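Long-range contact in synaptic vesicle glycoprotein 2C (PDB 5JLV), which is a synaptic vesicle membrane glycoprotein whose luminal domain serves as a neuronal receptor for botulinum neurotoxin A: residues F82-D93 and F102-F113. Numbering follows the deposited sequence.
Sequences FKNCTFIDTVFD and FIDSEFKNCSFF. With NAG (2-acetamido-2-deoxy-beta-D-glucopyranose), chain M; NAG (2-acetamido-2-deoxy-beta-D-glucopyranose), chain E.
Three phenylalanine pairs, Phe82 with Phe102, Phe87 with Phe107 and Phe92 with Phe112, join in a single aromatic cluster. Phe92 and Phe112 form an offset stack, with Phe92 CD1 over one face of the Phe112 ring, 3.3 Å from Phe112 CZ. The rings of Phe87 and Phe107 are also nearly parallel (12°) but slide apart, meeting at Phe87 CD1 and Phe107 CE1 (3.4 Å). Phe102 links its own pair to the next: its CE2 touches both Phe82 CD1 and Phe87 CZ, the Phe87 plane almost perpendicular. All six project to the same face, and the shared first torsion (CG anti to the carbonyl carbon, chi1 -58° in Phe87) makes rings on successive coils lean alike. This is the pentapeptide-repeat right-handed beta-helix, with 82-93 and 102-113 as successive coils; Phe62, Phe67 and Phe72 continue the ring columns on the preceding coil. At the corners, Ser105 OG accepts from Cys85 N (3.1 Å) and donates to Phe82 O (3.2 Å), from the face opposite Ile103 N. Cys110 SG takes the equivalent place, accepting only a weak bond from Thr90 N (3.7 Å). At the turn, Asn109 ND2, linked to N-acetylglucosamine, weakly bonds Asp89 OD1 (3.3 Å), amide and carboxylate nearly coplanar. Asn109 OD1 accepts from an aromatic side chain of the partner protein, whose strand extends the sheet antiparallel to residues 110-112.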
ATOM      1  N   PHE C  82       1.989  -2.473 -32.738  1.00 34.05           N
ATOM      2  CA  PHE C  82       3.168  -1.971 -32.067  1.00 33.48           C
ATOM      3  C   PHE C  82       4.139  -3.132 -31.924  1.00 32.04           C
ATOM      4  O   PHE C  82       3.875  -4.065 -31.167  1.00 36.05           O
ATOM      5  CB  PHE C  82       2.786  -1.439 -30.687  1.00 29.04           C
ATOM      6  CG  PHE C  82       1.789  -0.321 -30.723  1.00 31.30           C
ATOM      7  CD1 PHE C  82       0.418  -0.589 -30.734  1.00 35.07           C
ATOM      8  CD2 PHE C  82       2.212   1.002 -30.714  1.00 32.25           C
ATOM      9  CE1 PHE C  82      -0.507   0.450 -30.767  1.00 34.16           C
ATOM     10  CE2 PHE C  82       1.288   2.048 -30.736  1.00 32.80           C
ATOM     11  CZ  PHE C  82      -0.064   1.771 -30.772  1.00 33.81           C
ATOM     12  N   LYS C  83       5.247  -3.077 -32.663  1.00 30.43           N
ATOM     13  CA  LYS C  83       6.239  -4.160 -32.701  1.00 36.49           C
ATOM     14  C   LYS C  83       7.534  -3.757 -31.995  1.00 41.28           C
ATOM     15  O   LYS C  83       8.172  -2.767 -32.377  1.00 33.15           O
ATOM     16  CB  LYS C  83       6.544  -4.552 -34.151  1.00 41.71           C
ATOM     17  CG  LYS C  83       5.328  -5.011 -34.946  1.00 53.57           C
ATOM     18  CD  LYS C  83       5.679  -5.381 -36.389  1.00 58.21           C
ATOM     19  CE  LYS C  83       4.423  -5.515 -37.249  1.00 56.17           C
ATOM     20  NZ  LYS C  83       4.700  -5.997 -38.632  1.00 56.36           N
ATOM     21  N   ASN C  84       7.914  -4.515 -30.964  1.00 34.60           N
ATOM     22  CA  ASN C  84       9.138  -4.239 -30.196  1.00 37.97           C
ATOM     23  C   ASN C  84       9.124  -2.822 -29.617  1.00 34.61           C
ATOM     24  O   ASN C  84      10.126  -2.105 -29.639  1.00 39.14           O
ATOM     25  CB  ASN C  84      10.387  -4.470 -31.068  1.00 41.93           C
ATOM     26  CG  ASN C  84      11.662  -4.590 -30.255  1.00 51.32           C
ATOM     27  OD1 ASN C  84      11.650  -5.032 -29.106  1.00 49.82           O
ATOM     28  ND2 ASN C  84      12.778  -4.200 -30.860  1.00 69.34           N
ATOM     29  N   CYS C  85       7.965  -2.418 -29.118  1.00 29.77           N
ATOM     30  CA  CYS C  85       7.824  -1.116 -28.507  1.00 29.31           C
ATOM     31  C   CYS C  85       7.862  -1.220 -26.991  1.00 32.40           C
ATOM     32  O   CYS C  85       7.499  -2.252 -26.426  1.00 33.18           O
ATOM     33  CB  CYS C  85       6.546  -0.428 -29.007  1.00 26.49           C
ATOM     34  SG  CYS C  85       6.665   0.058 -30.763  1.00 32.13           S
ATOM     35  N   THR C  86       8.357  -0.166 -26.343  1.00 33.56           N
ATOM     36  CA  THR C  86       8.308  -0.056 -24.895  1.00 33.21           C
ATOM     37  C   THR C  86       7.357   1.069 -24.478  1.00 34.07           C
ATOM     38  O   THR C  86       7.431   2.198 -24.992  1.00 29.74           O
ATOM     39  CB  THR C  86       9.708   0.177 -24.309  1.00 33.35           C
ATOM     40  OG1 THR C  86      10.578  -0.853 -24.778  1.00 35.57           O
ATOM     41  CG2 THR C  86       9.670   0.149 -22.783  1.00 32.29           C
ATOM     42  N   PHE C  87       6.451   0.751 -23.563  1.00 26.05           N
ATOM     43  CA  PHE C  87       5.523   1.742 -23.035  1.00 25.46           C
ATOM     44  C   PHE C  87       5.813   1.950 -21.559  1.00 31.29           C
ATOM     45  O   PHE C  87       5.851   0.980 -20.781  1.00 27.13           O
ATOM     46  CB  PHE C  87       4.085   1.273 -23.212  1.00 24.58           C
ATOM     47  CG  PHE C  87       3.713   0.988 -24.628  1.00 25.02           C
ATOM     48  CD1 PHE C  87       3.920  -0.275 -25.173  1.00 21.97           C
ATOM     49  CD2 PHE C  87       3.134   1.975 -25.416  1.00 31.32           C
ATOM     50  CE1 PHE C  87       3.566  -0.546 -26.483  1.00 32.18           C
ATOM     51  CE2 PHE C  87       2.784   1.721 -26.734  1.00 29.70           C
ATOM     52  CZ  PHE C  87       3.002   0.455 -27.268  1.00 30.02           C
ATOM     53  N   ILE C  88       6.022   3.214 -21.191  1.00 27.32           N
ATOM     54  CA  ILE C  88       6.407   3.607 -19.832  1.00 25.98           C
ATOM     55  C   ILE C  88       5.421   4.644 -19.298  1.00 25.69           C
ATOM     56  O   ILE C  88       5.157   5.640 -19.968  1.00 30.64           O
ATOM     57  CB  ILE C  88       7.829   4.219 -19.809  1.00 27.95           C
ATOM     58  CG1 ILE C  88       8.877   3.168 -20.228  1.00 30.34           C
ATOM     59  CG2 ILE C  88       8.161   4.795 -18.424  1.00 30.70           C
ATOM     60  CD1 ILE C  88      10.118   3.761 -20.859  1.00 32.19           C
ATOM     61  N   ASP C  89       4.901   4.420 -18.086  1.00 20.89           N
ATOM     62  CA  ASP C  89       3.988   5.378 -17.425  1.00 23.88           C
ATOM     63  C   ASP C  89       2.869   5.875 -18.371  1.00 26.51           C
ATOM     64  O   ASP C  89       2.523   7.062 -18.381  1.00 31.35           O
ATOM     65  CB  ASP C  89       4.765   6.594 -16.877  1.00 31.98           C
ATOM     66  CG  ASP C  89       5.831   6.222 -15.835  1.00 46.66           C
ATOM     67  OD1 ASP C  89       5.925   5.047 -15.393  1.00 39.84           O
ATOM     68  OD2 ASP C  89       6.583   7.135 -15.442  1.00 58.12           O
ATOM     69  N   THR C  90       2.341   4.972 -19.187  1.00 26.52           N
ATOM     70  CA  THR C  90       1.422   5.348 -20.252  1.00 26.49           C
ATOM     71  C   THR C  90       0.026   4.855 -19.895  1.00 28.79           C
ATOM     72  O   THR C  90      -0.133   3.817 -19.235  1.00 29.26           O
ATOM     73  CB  THR C  90       1.923   4.827 -21.622  1.00 31.47           C
ATOM     74  OG1 THR C  90       3.062   5.591 -22.025  1.00 25.98           O
ATOM     75  CG2 THR C  90       0.842   4.915 -22.726  1.00 30.89           C
ATOM     76  N   VAL C  91      -0.980   5.631 -20.286  1.00 28.96           N
ATOM     77  CA  VAL C  91      -2.369   5.325 -19.960  1.00 27.22           C
ATOM     78  C   VAL C  91      -3.127   4.973 -21.232  1.00 31.72           C
ATOM     79  O   VAL C  91      -3.044   5.690 -22.243  1.00 30.83           O
ATOM     80  CB  VAL C  91      -3.042   6.511 -19.253  1.00 34.87           C
ATOM     81  CG1 VAL C  91      -4.530   6.243 -19.022  1.00 32.37           C
ATOM     82  CG2 VAL C  91      -2.319   6.813 -17.943  1.00 31.58           C
ATOM     83  N   PHE C  92      -3.834   3.849 -21.186  1.00 23.98           N
ATOM     84  CA  PHE C  92      -4.701   3.429 -22.267  1.00 22.29           C
ATOM     85  C   PHE C  92      -6.143   3.473 -21.764  1.00 28.77           C
ATOM     86  O   PHE C  92      -6.599   2.579 -21.032  1.00 27.21           O
ATOM     87  CB  PHE C  92      -4.321   2.025 -22.738  1.00 27.20           C
ATOM     88  CG  PHE C  92      -2.876   1.899 -23.175  1.00 29.86           C
ATOM     89  CD1 PHE C  92      -1.889   1.499 -22.272  1.00 31.01           C
ATOM     90  CD2 PHE C  92      -2.505   2.180 -24.483  1.00 29.46           C
ATOM     91  CE1 PHE C  92      -0.558   1.381 -22.678  1.00 30.98           C
ATOM     92  CE2 PHE C  92      -1.173   2.060 -24.894  1.00 25.90           C
ATOM     93  CZ  PHE C  92      -0.205   1.669 -23.987  1.00 28.40           C
ATOM     94  N   ASP C  93      -6.843   4.540 -22.145  1.00 24.94           N
ATOM     95  CA  ASP C  93      -8.170   4.857 -21.620  1.00 25.32           C
ATOM     96  C   ASP C  93      -9.229   4.698 -22.708  1.00 36.14           C
ATOM     97  O   ASP C  93      -9.304   5.497 -23.651  1.00 31.50           O
ATOM     98  CB  ASP C  93      -8.183   6.284 -21.053  1.00 25.49           C
ATOM     99  CG  ASP C  93      -9.477   6.622 -20.324  1.00 37.08           C
ATOM    100  OD1 ASP C  93     -10.413   5.798 -20.323  1.00 39.74           O
ATOM    101  OD2 ASP C  93      -9.566   7.735 -19.760  1.00 45.35           O
ATOM    102  N   PHE C 102      -0.063  -5.809 -30.039  1.00 33.80           N
ATOM    103  CA  PHE C 102       1.320  -5.701 -29.598  1.00 31.72           C
ATOM    104  C   PHE C 102       2.096  -6.963 -29.960  1.00 36.77           C
ATOM    105  O   PHE C 102       1.620  -8.078 -29.748  1.00 40.79           O
ATOM    106  CB  PHE C 102       1.362  -5.447 -28.083  1.00 30.77           C
ATOM    107  CG  PHE C 102       0.504  -4.296 -27.642  1.00 25.40           C
ATOM    108  CD1 PHE C 102      -0.787  -4.511 -27.169  1.00 28.66           C
ATOM    109  CD2 PHE C 102       0.976  -2.992 -27.717  1.00 29.11           C
ATOM    110  CE1 PHE C 102      -1.593  -3.444 -26.777  1.00 29.47           C
ATOM    111  CE2 PHE C 102       0.180  -1.921 -27.331  1.00 28.65           C
ATOM    112  CZ  PHE C 102      -1.105  -2.148 -26.851  1.00 29.67           C
ATOM    113  N   ILE C 103       3.279  -6.791 -30.537  1.00 32.78           N
ATOM    114  CA  ILE C 103       4.149  -7.918 -30.822  1.00 35.16           C
ATOM    115  C   ILE C 103       5.466  -7.646 -30.147  1.00 30.54           C
ATOM    116  O   ILE C 103       6.100  -6.633 -30.436  1.00 37.04           O
ATOM    117  CB  ILE C 103       4.395  -8.105 -32.333  1.00 38.22           C
ATOM    118  CG1 ILE C 103       3.069  -8.277 -33.092  1.00 33.16           C
ATOM    119  CG2 ILE C 103       5.342  -9.275 -32.577  1.00 38.06           C
ATOM    120  CD1 ILE C 103       3.219  -8.305 -34.603  1.00 39.49           C
ATOM    121  N   ASP C 104       5.860  -8.533 -29.235  1.00 32.70           N
ATOM    122  CA  ASP C 104       7.139  -8.422 -28.518  1.00 36.68           C
ATOM    123  C   ASP C 104       7.313  -7.042 -27.877  1.00 36.62           C
ATOM    124  O   ASP C 104       8.384  -6.437 -27.956  1.00 41.44           O
ATOM    125  CB  ASP C 104       8.320  -8.738 -29.452  1.00 42.02           C
ATOM    126  CG  ASP C 104       8.309 -10.180 -29.946  1.00 55.37           C
ATOM    127  OD1 ASP C 104       8.018 -11.091 -29.140  1.00 62.23           O
ATOM    128  OD2 ASP C 104       8.606 -10.406 -31.139  1.00 61.42           O
ATOM    129  N   SER C 105       6.250  -6.545 -27.262  1.00 27.82           N
ATOM    130  CA  SER C 105       6.282  -5.240 -26.637  1.00 27.70           C
ATOM    131  C   SER C 105       6.330  -5.324 -25.120  1.00 30.41           C
ATOM    132  O   SER C 105       5.992  -6.336 -24.533  1.00 34.08           O
ATOM    133  CB  SER C 105       5.103  -4.380 -27.098  1.00 32.66           C
ATOM    134  OG  SER C 105       5.364  -3.875 -28.391  1.00 30.55           O
ATOM    135  N   GLU C 106       6.746  -4.232 -24.506  1.00 27.91           N
ATOM    136  CA  GLU C 106       7.055  -4.202 -23.110  1.00 38.89           C
ATOM    137  C   GLU C 106       6.274  -3.050 -22.456  1.00 35.27           C
ATOM    138  O   GLU C 106       6.230  -1.929 -23.002  1.00 24.92           O
ATOM    139  CB  GLU C 106       8.566  -4.001 -22.972  1.00 47.47           C
ATOM    140  CG  GLU C 106       9.040  -3.657 -21.583  1.00 59.30           C
ATOM    141  CD  GLU C 106       9.313  -4.879 -20.740  1.00 69.68           C
ATOM    142  OE1 GLU C 106       9.660  -5.942 -21.303  1.00 67.79           O
ATOM    143  OE2 GLU C 106       9.196  -4.764 -19.505  1.00 76.48           O
ATOM    144  N   PHE C 107       5.646  -3.330 -21.314  1.00 25.00           N
ATOM    145  CA  PHE C 107       4.914  -2.309 -20.557  1.00 23.34           C
ATOM    146  C   PHE C 107       5.530  -2.140 -19.175  1.00 27.97           C
ATOM    147  O   PHE C 107       5.791  -3.125 -18.498  1.00 28.60           O
ATOM    148  CB  PHE C 107       3.431  -2.690 -20.409  1.00 29.70           C
ATOM    149  CG  PHE C 107       2.707  -2.831 -21.710  1.00 29.80           C
ATOM    150  CD1 PHE C 107       2.041  -1.736 -22.277  1.00 28.36           C
ATOM    151  CD2 PHE C 107       2.672  -4.061 -22.374  1.00 32.58           C
ATOM    152  CE1 PHE C 107       1.370  -1.864 -23.489  1.00 29.30           C
ATOM    153  CE2 PHE C 107       2.002  -4.191 -23.590  1.00 38.36           C
ATOM    154  CZ  PHE C 107       1.356  -3.092 -24.150  1.00 26.95           C
ATOM    155  N   LYS C 108       5.742  -0.887 -18.769  1.00 24.24           N
ATOM    156  CA  LYS C 108       6.343  -0.541 -17.471  1.00 31.58           C
ATOM    157  C   LYS C 108       5.457   0.507 -16.792  1.00 28.10           C
ATOM    158  O   LYS C 108       5.372   1.644 -17.264  1.00 28.93           O
ATOM    159  CB  LYS C 108       7.751   0.051 -17.652  1.00 28.96           C
ATOM    160  CG  LYS C 108       8.634  -0.659 -18.661  1.00 36.74           C
ATOM    161  CD  LYS C 108       9.673  -1.519 -17.982  1.00 50.55           C
ATOM    162  CE  LYS C 108      10.686  -2.061 -18.979  1.00 58.65           C
ATOM    163  NZ  LYS C 108      11.901  -1.213 -19.134  1.00 61.75           N
ATOM    164  N   ASN C 109       4.785   0.115 -15.707  1.00 23.85           N
ATOM    165  CA  ASN C 109       3.896   1.022 -14.962  1.00 23.23           C
ATOM    166  C   ASN C 109       2.808   1.629 -15.843  1.00 24.48           C
ATOM    167  O   ASN C 109       2.564   2.840 -15.795  1.00 23.66           O
ATOM    168  CB  ASN C 109       4.667   2.185 -14.317  1.00 21.09           C
ATOM    169  CG  ASN C 109       5.798   1.744 -13.413  1.00 30.86           C
ATOM    170  OD1 ASN C 109       5.796   0.655 -12.827  1.00 28.74           O
ATOM    171  ND2 ASN C 109       6.782   2.630 -13.278  1.00 44.83           N
ATOM    172  N   CYS C 110       2.155   0.793 -16.639  1.00 23.38           N
ATOM    173  CA  CYS C 110       1.151   1.277 -17.539  1.00 26.89           C
ATOM    174  C   CYS C 110      -0.240   0.982 -17.003  1.00 29.89           C
ATOM    175  O   CYS C 110      -0.478  -0.060 -16.360  1.00 31.55           O
ATOM    176  CB  CYS C 110       1.342   0.688 -18.941  1.00 23.24           C
ATOM    177  SG  CYS C 110       2.788   1.364 -19.791  1.00 25.64           S
ATOM    178  N   SER C 111      -1.156   1.900 -17.275  1.00 25.72           N
ATOM    179  CA  SER C 111      -2.539   1.763 -16.835  1.00 24.69           C
ATOM    180  C   SER C 111      -3.474   1.479 -18.012  1.00 25.65           C
ATOM    181  O   SER C 111      -3.360   2.107 -19.084  1.00 27.49           O
ATOM    182  CB  SER C 111      -2.986   3.030 -16.100  1.00 32.31           C
ATOM    183  OG  SER C 111      -2.155   3.301 -14.984  1.00 33.25           O
ATOM    184  N   PHE C 112      -4.395   0.545 -17.799  1.00 25.54           N
ATOM    185  CA  PHE C 112      -5.405   0.185 -18.793  1.00 29.53           C
ATOM    186  C   PHE C 112      -6.807   0.356 -18.223  1.00 27.69           C
ATOM    187  O   PHE C 112      -7.187  -0.364 -17.296  1.00 28.10           O
ATOM    188  CB  PHE C 112      -5.220  -1.269 -19.235  1.00 26.05           C
ATOM    189  CG  PHE C 112      -4.081  -1.467 -20.181  1.00 33.19           C
ATOM    190  CD1 PHE C 112      -2.790  -1.656 -19.706  1.00 41.65           C
ATOM    191  CD2 PHE C 112      -4.295  -1.457 -21.546  1.00 36.80           C
ATOM    192  CE1 PHE C 112      -1.732  -1.830 -20.585  1.00 35.42           C
ATOM    193  CE2 PHE C 112      -3.248  -1.631 -22.429  1.00 47.52           C
ATOM    194  CZ  PHE C 112      -1.961  -1.825 -21.944  1.00 40.41           C
ATOM    195  N   PHE C 113      -7.563   1.314 -18.762  1.00 24.01           N
ATOM    196  CA  PHE C 113      -8.986   1.496 -18.392  1.00 24.89           C
ATOM    197  C   PHE C 113      -9.915   1.278 -19.578  1.00 32.88           C
ATOM    198  O   PHE C 113      -9.607   1.682 -20.697  1.00 30.75           O
ATOM    199  CB  PHE C 113      -9.265   2.908 -17.851  1.00 37.08           C
ATOM    200  CG  PHE C 113      -8.203   3.451 -16.946  1.00 38.02           C
ATOM    201  CD1 PHE C 113      -7.781   2.737 -15.822  1.00 37.24           C
ATOM    202  CD2 PHE C 113      -7.646   4.703 -17.194  1.00 38.40           C
ATOM    203  CE1 PHE C 113      -6.799   3.254 -14.985  1.00 34.53           C
ATOM    204  CE2 PHE C 113      -6.670   5.228 -16.354  1.00 39.37           C
ATOM    205  CZ  PHE C 113      -6.251   4.507 -15.247  1.00 36.65           C
TER
HETATM  206  C1  NAG M 605      14.119  -4.214 -30.378  1.00 63.53           C
HETATM  207  C2  NAG M 605      14.934  -5.267 -31.120  1.00 79.05           C
HETATM  208  C3  NAG M 605      16.317  -5.423 -30.500  1.00 88.77           C
HETATM  209  C4  NAG M 605      16.988  -4.067 -30.312  1.00 88.75           C
HETATM  210  C5  NAG M 605      16.050  -3.086 -29.620  1.00 86.20           C
HETATM  211  C6  NAG M 605      16.693  -1.709 -29.501  1.00 89.40           C
HETATM  212  C7  NAG M 605      13.791  -7.101 -32.222  1.00 75.39           C
HETATM  213  C8  NAG M 605      13.249  -8.493 -32.079  1.00 68.52           C
HETATM  214  N2  NAG M 605      14.236  -6.538 -31.103  1.00 77.76           N
HETATM  215  O3  NAG M 605      17.129  -6.244 -31.347  1.00 93.57           O
HETATM  216  O4  NAG M 605      18.176  -4.227 -29.529  1.00 90.05           O
HETATM  217  O5  NAG M 605      14.837  -2.983 -30.361  1.00 77.25           O
HETATM  218  O6  NAG M 605      15.672  -0.704 -29.503  1.00 89.61           O
HETATM  219  O7  NAG M 605      13.820  -6.524 -33.296  1.00 82.30           O
HETATM  220  C1  NAG E   1       7.943   2.477 -12.416  1.00 34.88           C
HETATM  221  C2  NAG E   1       9.203   3.058 -13.047  1.00 37.27           C
HETATM  222  C3  NAG E   1      10.359   3.061 -12.054  1.00 40.07           C
HETATM  223  C4  NAG E   1       9.936   3.669 -10.723  1.00 40.20           C
HETATM  224  C5  NAG E   1       8.632   3.051 -10.231  1.00 33.80           C
HETATM  225  C6  NAG E   1       8.168   3.711  -8.938  1.00 30.34           C
HETATM  226  C7  NAG E   1       9.916   2.896 -15.360  1.00 46.55           C
HETATM  227  C8  NAG E   1      10.430   1.992 -16.441  1.00 43.39           C
HETATM  228  N2  NAG E   1       9.563   2.297 -14.227  1.00 41.32           N
HETATM  229  O3  NAG E   1      11.452   3.812 -12.597  1.00 37.72           O
HETATM  230  O4  NAG E   1      10.963   3.452  -9.750  1.00 36.38           O
HETATM  231  O5  NAG E   1       7.627   3.204 -11.230  1.00 32.95           O
HETATM  232  O6  NAG E   1       8.251   5.136  -9.074  1.00 34.88           O
HETATM  233  O7  NAG E   1       9.828   4.103 -15.511  1.00 46.35           O